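Aeromonas extracellular serine protease (PDB 3WQB) cleaves peptide bonds that follow a Lys-Lys or Lys-Arg pair, as a calcium-binding, furin-like secreted serine protease and probable virulence factor. Local coordinates at residues 272-280 with 532-540; 365-376 with 406-417. The protein carries 1 engineered substitution. All coordinates share one frame; numbering follows the deposited sequence.

Contact 1 (272-280 with 532-540) joins the subtilisin domain to the P-domain and is buried throughout; contact 2 (365-376 with 406-417) stays local, tying the end of helix 358-368 to strand 407-408 and the loop that follows it, and runs from a buried apolar end to an exposed arginine on a tryptophan. Their chemistry differs accordingly: contact 1 relies on a few hydrogen bonds to backbone carbonyls, contact 2 on methyl groups against rings, a cation-pi stack and one antiparallel bridge. The two meet along strand 277-282, where F278 O lies 2.9 Å from F414 N and S280 N 3.0 Å from G415 O, both probable hydrogen bonds.

Contact 1: 272-280 with 532-540; sequences SVGSNIFLS and RMLSNKFYG
Three hydrogen bonds join S275 and I277 to L534 and N536, and each ends on a backbone carbonyl. The backbone N of N536 reaches S275 O at 2.9 Å in a fairly straight bond (164° at the hydrogen). In return the hydroxyl OG of S275 donates to L534 O over 2.8 Å; chi1 at 62° sets OG between the backbone N and the carbonyl carbon, facing L534 O. The third bond comes from the N536 amide, whose ND2 lies 2.9 Å from I277 O. This carbonyl sits in the plane of the amide, yet ND2 stands above the carbonyl plane rather than on a lone pair. A CA-H...O contact from S535 CA (3.4 Å) gives S275 O a second neighbour. S275 opens the pair of central positions in a type I turn, G274 to I277, leading into an edge strand (277-282) of the parallel subtilisin sheet, while 532-535 is the end of strand 527-535 in an antiparallel sheet of the P-domain; the buried seam thus joins the two domains of a furin-like protease. Apolar contact is sparser: L534 CD2 touches CB of N276 at 3.9 Å, and the N276 amide turns off to S244 and N250. A ring-amide approach is a separate kind: F278 meets N536 through its ring edge, F278 CD1 lying 3.8 Å from N536 ND2, with the planes almost perpendicular (88°). On the P-domain side, S535 OG accepts from K537 N at 3.0 Å, an ST turn, and also bonds S501. K537 NZ forms a salt bridge with E400 and a hydrogen bond to R500 O.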
loop_
_atom_site.group_PDB
_atom_site.type_symbol
_atom_site.label_atom_id
_atom_site.label_comp_id
_atom_site.label_asym_id
_atom_site.label_seq_id
_atom_site.Cartn_x
_atom_site.Cartn_y
_atom_site.Cartn_z
ATOM N N SER A 272 -4.462 8.200 1.152
ATOM C CA SER A 272 -4.752 7.502 2.395
ATOM C C SER A 272 -3.614 7.732 3.378
ATOM O O SER A 272 -2.488 8.052 2.976
ATOM C CB SER A 272 -4.956 6.012 2.147
ATOM O OG SER A 272 -6.074 5.807 1.291
ATOM N N VAL A 273 -3.914 7.603 4.670
ATOM C CA VAL A 273 -2.946 7.858 5.736
ATOM C C VAL A 273 -3.230 6.907 6.880
ATOM O O VAL A 273 -4.297 6.293 6.931
ATOM C CB VAL A 273 -3.004 9.331 6.251
ATOM C CG1 VAL A 273 -2.707 10.309 5.117
ATOM C CG2 VAL A 273 -4.349 9.664 6.914
ATOM N N GLY A 274 -2.267 6.760 7.787
ATOM C CA GLY A 274 -2.446 5.874 8.936
ATOM C C GLY A 274 -1.136 5.570 9.635
ATOM O O GLY A 274 -0.064 5.979 9.187
ATOM N N SER A 275 -1.231 4.856 10.751
ATOM C CA SER A 275 -0.056 4.563 11.576
ATOM C C SER A 275 0.961 3.658 10.895
ATOM O O SER A 275 2.110 3.549 11.352
ATOM C CB SER A 275 -0.474 3.963 12.909
ATOM O OG SER A 275 -1.142 2.727 12.732
ATOM N N ASN A 276 0.528 2.999 9.819
ATOM C CA ASN A 276 1.399 2.109 9.049
ATOM C C ASN A 276 2.099 2.749 7.863
ATOM O O ASN A 276 2.847 2.074 7.177
ATOM C CB ASN A 276 0.640 0.866 8.588
ATOM C CG ASN A 276 -0.538 1.186 7.707
ATOM O OD1 ASN A 276 -1.233 2.184 7.910
ATOM N ND2 ASN A 276 -0.804 0.310 6.748
ATOM N N ILE A 277 1.899 4.044 7.647
ATOM C CA ILE A 277 2.698 4.784 6.658
ATOM C C ILE A 277 4.140 4.818 7.158
ATOM O O ILE A 277 4.387 5.097 8.333
ATOM C CB ILE A 277 2.165 6.221 6.453
ATOM C CG1 ILE A 277 0.709 6.202 5.964
ATOM C CG2 ILE A 277 3.053 7.016 5.486
ATOM C CD1 ILE A 277 0.463 5.434 4.653
ATOM N N PHE A 278 5.087 4.518 6.274
ATOM C CA PHE A 278 6.499 4.594 6.624
ATOM C C PHE A 278 7.124 5.904 6.151
ATOM O O PHE A 278 7.876 6.545 6.897
ATOM C CB PHE A 278 7.266 3.388 6.063
ATOM C CG PHE A 278 8.631 3.207 6.669
ATOM C CD1 PHE A 278 8.765 2.570 7.893
ATOM C CD2 PHE A 278 9.773 3.699 6.036
ATOM C CE1 PHE A 278 10.019 2.412 8.478
ATOM C CE2 PHE A 278 11.038 3.537 6.618
ATOM C CZ PHE A 278 11.147 2.906 7.844
ATOM N N LEU A 279 6.799 6.311 4.923
ATOM C CA LEU A 279 7.346 7.520 4.314
ATOM C C LEU A 279 6.300 8.182 3.426
ATOM O O LEU A 279 5.359 7.527 2.936
ATOM C CB LEU A 279 8.577 7.187 3.454
ATOM C CG LEU A 279 9.845 6.699 4.140
ATOM C CD1 LEU A 279 10.717 6.004 3.134
ATOM C CD2 LEU A 279 10.571 7.861 4.811
ATOM N N SER A 280 6.503 9.477 3.206
ATOM C CA SER A 280 5.826 10.241 2.169
ATOM C C SER A 280 6.740 10.345 0.951
ATOM O O SER A 280 7.952 10.556 1.081
ATOM C CB SER A 280 5.532 11.644 2.701
ATOM O OG SER A 280 4.925 12.486 1.724
ATOM N N ARG A 532 -5.954 -6.980 11.306
ATOM C CA ARG A 532 -4.567 -6.625 11.585
ATOM C C ARG A 532 -4.289 -5.155 11.291
ATOM O O ARG A 532 -4.795 -4.589 10.302
ATOM C CB ARG A 532 -3.594 -7.522 10.812
ATOM C CG ARG A 532 -2.156 -7.433 11.312
ATOM C CD ARG A 532 -1.235 -8.376 10.579
ATOM N NE ARG A 532 -1.273 -8.107 9.145
ATOM C CZ ARG A 532 -0.797 -8.917 8.209
ATOM N NH1 ARG A 532 -0.238 -10.072 8.549
ATOM N NH2 ARG A 532 -0.892 -8.571 6.929
ATOM N N MET A 533 -3.501 -4.541 12.177
ATOM C CA MET A 533 -3.040 -3.169 11.998
ATOM C C MET A 533 -1.564 -3.100 12.369
ATOM O O MET A 533 -1.081 -3.901 13.180
ATOM C CB MET A 533 -3.848 -2.208 12.869
ATOM C CG MET A 533 -5.315 -2.127 12.487
ATOM S SD MET A 533 -6.406 -1.656 13.849
ATOM C CE MET A 533 -6.463 -3.186 14.760
ATOM N N LEU A 534 -0.841 -2.161 11.765
ATOM C CA LEU A 534 0.568 -1.961 12.087
ATOM C C LEU A 534 0.811 -0.503 12.465
ATOM O O LEU A 534 0.160 0.399 11.932
ATOM C CB LEU A 534 1.447 -2.385 10.903
ATOM C CG LEU A 534 2.958 -2.207 11.094
ATOM C CD1 LEU A 534 3.723 -3.343 10.462
ATOM C CD2 LEU A 534 3.468 -0.866 10.553
ATOM N N SER A 535 1.733 -0.277 13.396
ATOM C CA SER A 535 2.203 1.073 13.667
ATOM C C SER A 535 3.715 1.177 13.581
ATOM O O SER A 535 4.451 0.317 14.091
ATOM C CB SER A 535 1.747 1.566 15.034
ATOM O OG SER A 535 2.318 2.834 15.291
ATOM N N ASN A 536 4.163 2.263 12.954
ATOM C CA ASN A 536 5.571 2.630 12.890
ATOM C C ASN A 536 5.972 3.653 13.955
ATOM O O ASN A 536 7.152 4.014 14.069
ATOM C CB ASN A 536 5.895 3.180 11.503
ATOM C CG ASN A 536 5.834 2.118 10.431
ATOM O OD1 ASN A 536 6.381 1.026 10.606
ATOM N ND2 ASN A 536 5.194 2.436 9.300
ATOM N N LYS A 537 4.986 4.145 14.710
ATOM C CA LYS A 537 5.203 5.250 15.645
ATOM C C LYS A 537 6.263 4.999 16.711
ATOM O O LYS A 537 6.857 5.952 17.231
ATOM C CB LYS A 537 3.868 5.623 16.294
ATOM C CG LYS A 537 3.936 6.639 17.419
ATOM C CD LYS A 537 4.375 8.018 16.924
ATOM C CE LYS A 537 4.406 9.029 18.062
ATOM N NZ LYS A 537 3.053 9.328 18.606
ATOM N N PHE A 538 6.491 3.729 17.033
ATOM C CA PHE A 538 7.315 3.362 18.183
ATOM C C PHE A 538 8.763 3.037 17.817
ATOM O O PHE A 538 9.528 2.545 18.640
ATOM C CB PHE A 538 6.659 2.204 18.938
ATOM C CG PHE A 538 5.217 2.445 19.247
ATOM C CD1 PHE A 538 4.848 3.316 20.258
ATOM C CD2 PHE A 538 4.216 1.801 18.518
ATOM C CE1 PHE A 538 3.505 3.551 20.542
ATOM C CE2 PHE A 538 2.864 2.030 18.795
ATOM C CZ PHE A 538 2.516 2.903 19.814
ATOM N N TYR A 539 9.139 3.334 16.578
ATOM C CA TYR A 539 10.464 3.012 16.070
ATOM C C TYR A 539 11.564 3.531 16.983
ATOM O O TYR A 539 11.669 4.737 17.233
ATOM C CB TYR A 539 10.618 3.607 14.670
ATOM C CG TYR A 539 11.810 3.097 13.900
ATOM C CD1 TYR A 539 11.678 2.029 13.017
ATOM C CD2 TYR A 539 13.077 3.676 14.058
ATOM C CE1 TYR A 539 12.771 1.554 12.305
ATOM C CE2 TYR A 539 14.182 3.202 13.343
ATOM C CZ TYR A 539 14.016 2.147 12.465
ATOM O OH TYR A 539 15.090 1.667 11.755
ATOM N N GLY A 540 12.401 2.608 17.458
ATOM C CA GLY A 540 13.541 2.964 18.288
ATOM C C GLY A 540 13.311 2.845 19.785
ATOM O O GLY A 540 14.265 2.855 20.555
#

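Contact 2: 365-376 with 406-417; sequences LARSATRVDAKH and MWFSPTYGFGLI
The guanidinium of R371 lies flat on the W407 indole, planes 8° apart and centres 3.9 Å apart, a cation-pi stack. A bend at chi3 (39°) folds the arginine down onto that face. Deeper in, small groups fill the hollows. A366 CB sits over a face of F414, 3.6 Å from F414 CD1, with M406 CE beside it, while A369 CB presses against F414 O. The Y412 ring is a wedge between two methyls, T411 CG2 on one face and V372 CG2 on the other, the latter 3.8 Å from Y412 CD1. Its edge turns to the face of H376 in an offset edge-to-face pair (planes at 83°), and Y412 OH donates to D373 OD2 at 2.6 Å, on the anti side of the carboxylate. D373 O fixes H376 ND1 at 2.8 Å, and a water links NE2 to T411 OG1. V372 CG1 packs across L416 CD2. Between F414 and the Y412-H376 pair, T370 and L416 bond both ways, T370 N to L416 O at 2.8 Å, with G415 leaving room beside T370 O. This isolated antiparallel bridge, directly after the type II' turn Y412-G415, joins the chain leaving helix 358-368 to the loop after strand 407-408 in the subtilisin-like fold.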
loop_
_atom_site.group_PDB
_atom_site.type_symbol
_atom_site.label_atom_id
_atom_site.label_comp_id
_atom_site.label_asym_id
_atom_site.label_seq_id
_atom_site.Cartn_x
_atom_site.Cartn_y
_atom_site.Cartn_z
ATOM N N LEU A 365 16.433 5.827 5.486
ATOM C CA LEU A 365 15.340 6.633 4.954
ATOM C C LEU A 365 14.534 7.306 6.057
ATOM O O LEU A 365 14.184 8.485 5.952
ATOM C CB LEU A 365 14.440 5.772 4.066
ATOM C CG LEU A 365 15.025 5.424 2.693
ATOM C CD1 LEU A 365 14.306 4.243 2.066
ATOM C CD2 LEU A 365 15.000 6.633 1.767
ATOM N N ALA A 366 14.221 6.553 7.111
ATOM C CA ALA A 366 13.456 7.112 8.231
ATOM C C ALA A 366 14.206 8.240 8.931
ATOM O O ALA A 366 13.628 9.291 9.193
ATOM C CB ALA A 366 13.058 6.038 9.217
ATOM N N ARG A 367 15.494 8.034 9.199
ATOM C CA ARG A 367 16.250 8.995 10.001
ATOM C C ARG A 367 16.662 10.225 9.207
ATOM O O ARG A 367 17.058 11.231 9.786
ATOM C CB ARG A 367 17.473 8.340 10.637
ATOM C CG ARG A 367 17.101 7.316 11.694
ATOM C CD ARG A 367 18.361 6.730 12.304
ATOM N NE ARG A 367 18.163 5.432 12.951
ATOM C CZ ARG A 367 17.603 5.246 14.145
ATOM N NH1 ARG A 367 17.136 6.272 14.849
ATOM N NH2 ARG A 367 17.497 4.013 14.631
ATOM N N SER A 368 16.571 10.141 7.881
ATOM C CA SER A 368 16.933 11.269 7.023
ATOM C C SER A 368 15.728 12.014 6.434
ATOM O O SER A 368 15.899 13.026 5.761
ATOM C CB SER A 368 17.849 10.798 5.895
ATOM O OG SER A 368 17.186 9.881 5.040
ATOM N N ALA A 369 14.523 11.497 6.655
ATOM C CA ALA A 369 13.321 12.076 6.044
ATOM C C ALA A 369 13.016 13.486 6.556
ATOM O O ALA A 369 13.341 13.841 7.694
ATOM C CB ALA A 369 12.134 11.141 6.242
ATOM N N THR A 370 12.405 14.289 5.692
ATOM C CA THR A 370 12.122 15.703 5.968
ATOM C C THR A 370 10.758 15.850 6.624
ATOM O O THR A 370 9.756 15.288 6.148
ATOM C CB THR A 370 12.167 16.520 4.655
ATOM O OG1 THR A 370 13.411 16.288 3.987
ATOM C CG2 THR A 370 11.981 18.021 4.903
ATOM N N ARG A 371 10.725 16.607 7.716
ATOM C CA ARG A 371 9.475 16.867 8.431
ATOM C C ARG A 371 8.666 17.975 7.742
ATOM O O ARG A 371 8.561 19.103 8.230
ATOM C CB ARG A 371 9.770 17.193 9.901
ATOM C CG ARG A 371 8.544 17.123 10.823
ATOM C CD ARG A 371 8.887 16.957 12.313
ATOM N NE ARG A 371 10.054 17.729 12.749
ATOM C CZ ARG A 371 10.014 18.859 13.451
ATOM N NH1 ARG A 371 8.857 19.387 13.833
ATOM N NH2 ARG A 371 11.147 19.467 13.777
ATOM N N VAL A 372 8.105 17.642 6.583
ATOM C CA VAL A 372 7.281 18.581 5.831
ATOM C C VAL A 372 5.992 18.876 6.584
ATOM O O VAL A 372 5.551 18.080 7.426
ATOM C CB VAL A 372 6.933 18.025 4.439
ATOM C CG1 VAL A 372 8.157 18.037 3.537
ATOM C CG2 VAL A 372 6.325 16.624 4.550
ATOM N N ASP A 373 5.379 20.023 6.292
ATOM C CA ASP A 373 4.078 20.368 6.845
ATOM C C ASP A 373 4.116 20.222 8.369
ATOM O O ASP A 373 3.249 19.585 8.979
ATOM C CB ASP A 373 2.998 19.477 6.225
ATOM C CG ASP A 373 1.587 19.981 6.475
ATOM O OD1 ASP A 373 1.404 21.144 6.893
ATOM O OD2 ASP A 373 0.651 19.192 6.241
ATOM N N ALA A 374 5.116 20.855 8.976
ATOM C CA ALA A 374 5.485 20.578 10.364
ATOM C C ALA A 374 4.413 20.953 11.371
ATOM O O ALA A 374 4.379 20.408 12.474
ATOM C CB ALA A 374 6.784 21.298 10.707
ATOM N N LYS A 375 3.544 21.882 10.999
ATOM C CA LYS A 375 2.577 22.423 11.943
ATOM C C LYS A 375 1.163 21.892 11.738
ATOM O O LYS A 375 0.242 22.345 12.409
ATOM C CB LYS A 375 2.557 23.955 11.876
ATOM C CG LYS A 375 3.894 24.645 12.105
ATOM C CD LYS A 375 3.866 26.060 11.516
ATOM C CE LYS A 375 3.893 26.059 9.981
ATOM N NZ LYS A 375 3.781 27.428 9.417
ATOM N N HIS A 376 0.961 20.951 10.814
ATOM C CA HIS A 376 -0.412 20.501 10.559
ATOM C C HIS A 376 -1.042 19.964 11.845
ATOM O O HIS A 376 -0.389 19.301 12.647
ATOM C CB HIS A 376 -0.508 19.528 9.373
ATOM C CG HIS A 376 -0.068 18.127 9.672
ATOM N ND1 HIS A 376 1.257 17.745 9.687
ATOM C CD2 HIS A 376 -0.784 17.005 9.930
ATOM C CE1 HIS A 376 1.341 16.454 9.964
ATOM N NE2 HIS A 376 0.116 15.979 10.107
ATOM N N MET A 406 12.304 9.987 17.536
ATOM C CA MET A 406 11.864 9.902 16.142
ATOM C C MET A 406 10.552 10.654 15.938
ATOM O O MET A 406 9.559 10.393 16.627
ATOM C CB MET A 406 11.669 8.439 15.723
ATOM C CG MET A 406 12.927 7.591 15.699
ATOM S SD MET A 406 14.104 8.011 14.401
ATOM C CE MET A 406 13.196 7.577 12.915
ATOM N N TRP A 407 10.550 11.571 14.979
ATOM C CA TRP A 407 9.340 12.271 14.583
ATOM C C TRP A 407 8.528 11.383 13.660
ATOM O O TRP A 407 9.068 10.766 12.736
ATOM C CB TRP A 407 9.683 13.565 13.851
ATOM C CG TRP A 407 10.118 14.669 14.763
ATOM C CD1 TRP A 407 11.397 15.051 15.040
ATOM C CD2 TRP A 407 9.264 15.544 15.506
ATOM N NE1 TRP A 407 11.396 16.110 15.915
ATOM C CE2 TRP A 407 10.100 16.439 16.215
ATOM C CE3 TRP A 407 7.874 15.662 15.640
ATOM C CZ2 TRP A 407 9.587 17.435 17.057
ATOM C CZ3 TRP A 407 7.367 16.656 16.467
ATOM C CH2 TRP A 407 8.224 17.533 17.161
ATOM N N PHE A 408 7.217 11.362 13.874
ATOM C CA PHE A 408 6.339 10.520 13.064
ATOM C C PHE A 408 4.960 11.148 12.961
ATOM O O PHE A 408 4.475 11.747 13.921
ATOM C CB PHE A 408 6.215 9.118 13.687
ATOM C CG PHE A 408 5.372 8.174 12.871
ATOM C CD1 PHE A 408 5.933 7.494 11.793
ATOM C CD2 PHE A 408 4.020 7.977 13.161
ATOM C CE1 PHE A 408 5.165 6.635 11.004
ATOM C CE2 PHE A 408 3.235 7.112 12.377
ATOM C CZ PHE A 408 3.817 6.443 11.293
ATOM N N SER A 409 4.336 10.994 11.795
ATOM C CA SER A 409 2.930 11.354 11.631
ATOM C C SER A 409 2.236 10.287 10.778
ATOM O O SER A 409 2.865 9.682 9.910
ATOM C CB SER A 409 2.796 12.738 10.997
ATOM O OG SER A 409 3.330 12.755 9.679
ATOM N N PRO A 410 0.938 10.045 11.018
ATOM C CA PRO A 410 0.245 9.094 10.150
ATOM C C PRO A 410 0.100 9.614 8.716
ATOM O O PRO A 410 -0.073 8.821 7.795
ATOM C CB PRO A 410 -1.129 8.936 10.821
ATOM C CG PRO A 410 -1.294 10.187 11.618
ATOM C CD PRO A 410 0.066 10.511 12.118
ATOM N N THR A 411 0.174 10.931 8.520
ATOM C CA THR A 411 0.083 11.482 7.171
ATOM C C THR A 411 1.365 11.252 6.361
ATOM O O THR A 411 1.299 10.834 5.198
ATOM C CB THR A 411 -0.295 12.975 7.207
ATOM O OG1 THR A 411 -1.586 13.106 7.804
ATOM C CG2 THR A 411 -0.326 13.559 5.806
ATOM N N TYR A 412 2.514 11.540 6.965
ATOM C CA TYR A 412 3.785 11.549 6.243
ATOM C C TYR A 412 4.743 10.435 6.663
ATOM O O TYR A 412 5.864 10.365 6.159
ATOM C CB TYR A 412 4.460 12.926 6.405
ATOM C CG TYR A 412 3.582 14.067 5.965
ATOM C CD1 TYR A 412 3.344 14.296 4.613
ATOM C CD2 TYR A 412 2.977 14.901 6.894
ATOM C CE1 TYR A 412 2.528 15.324 4.198
ATOM C CE2 TYR A 412 2.155 15.936 6.492
ATOM C CZ TYR A 412 1.938 16.140 5.134
ATOM O OH TYR A 412 1.128 17.165 4.705
ATOM N N GLY A 413 4.312 9.576 7.588
ATOM C CA GLY A 413 5.226 8.604 8.179
ATOM C C GLY A 413 6.364 9.344 8.873
ATOM O O GLY A 413 6.144 10.308 9.619
ATOM N N PHE A 414 7.590 8.891 8.621
ATOM C CA PHE A 414 8.775 9.560 9.143
ATOM C C PHE A 414 9.109 10.845 8.383
ATOM O O PHE A 414 9.953 11.629 8.824
ATOM C CB PHE A 414 9.963 8.591 9.185
ATOM C CG PHE A 414 9.753 7.467 10.149
ATOM C CD1 PHE A 414 9.451 6.182 9.697
ATOM C CD2 PHE A 414 9.777 7.709 11.521
ATOM C CE1 PHE A 414 9.212 5.150 10.603
ATOM C CE2 PHE A 414 9.530 6.691 12.430
ATOM C CZ PHE A 414 9.249 5.413 11.974
ATOM N N GLY A 415 8.420 11.069 7.266
ATOM C CA GLY A 415 8.583 12.290 6.495
ATOM C C GLY A 415 8.794 12.064 5.016
ATOM O O GLY A 415 8.717 10.935 4.514
ATOM N N LEU A 416 9.064 13.161 4.315
ATOM C CA LEU A 416 9.332 13.105 2.889
ATOM C C LEU A 416 10.749 12.606 2.622
ATOM O O LEU A 416 11.715 13.091 3.209
ATOM C CB LEU A 416 9.130 14.487 2.269
ATOM C CG LEU A 416 9.570 14.715 0.824
ATOM C CD1 LEU A 416 8.791 13.834 -0.136
ATOM C CD2 LEU A 416 9.447 16.185 0.448
ATOM N N ILE A 417 10.865 11.642 1.720
ATOM C CA ILE A 417 12.170 11.109 1.326
ATOM C C ILE A 417 13.175 12.220 1.015
ATOM O O ILE A 417 12.862 13.178 0.299
ATOM C CB ILE A 417 12.022 10.191 0.115
ATOM C CG1 ILE A 417 11.253 8.928 0.522
ATOM C CG2 ILE A 417 13.387 9.839 -0.475
ATOM C CD1 ILE A 417 10.947 7.985 -0.633
HETATM O O HOH W 1 11.093 13.996 9.403
HETATM O O HOH W 2 -0.625 13.307 10.327
#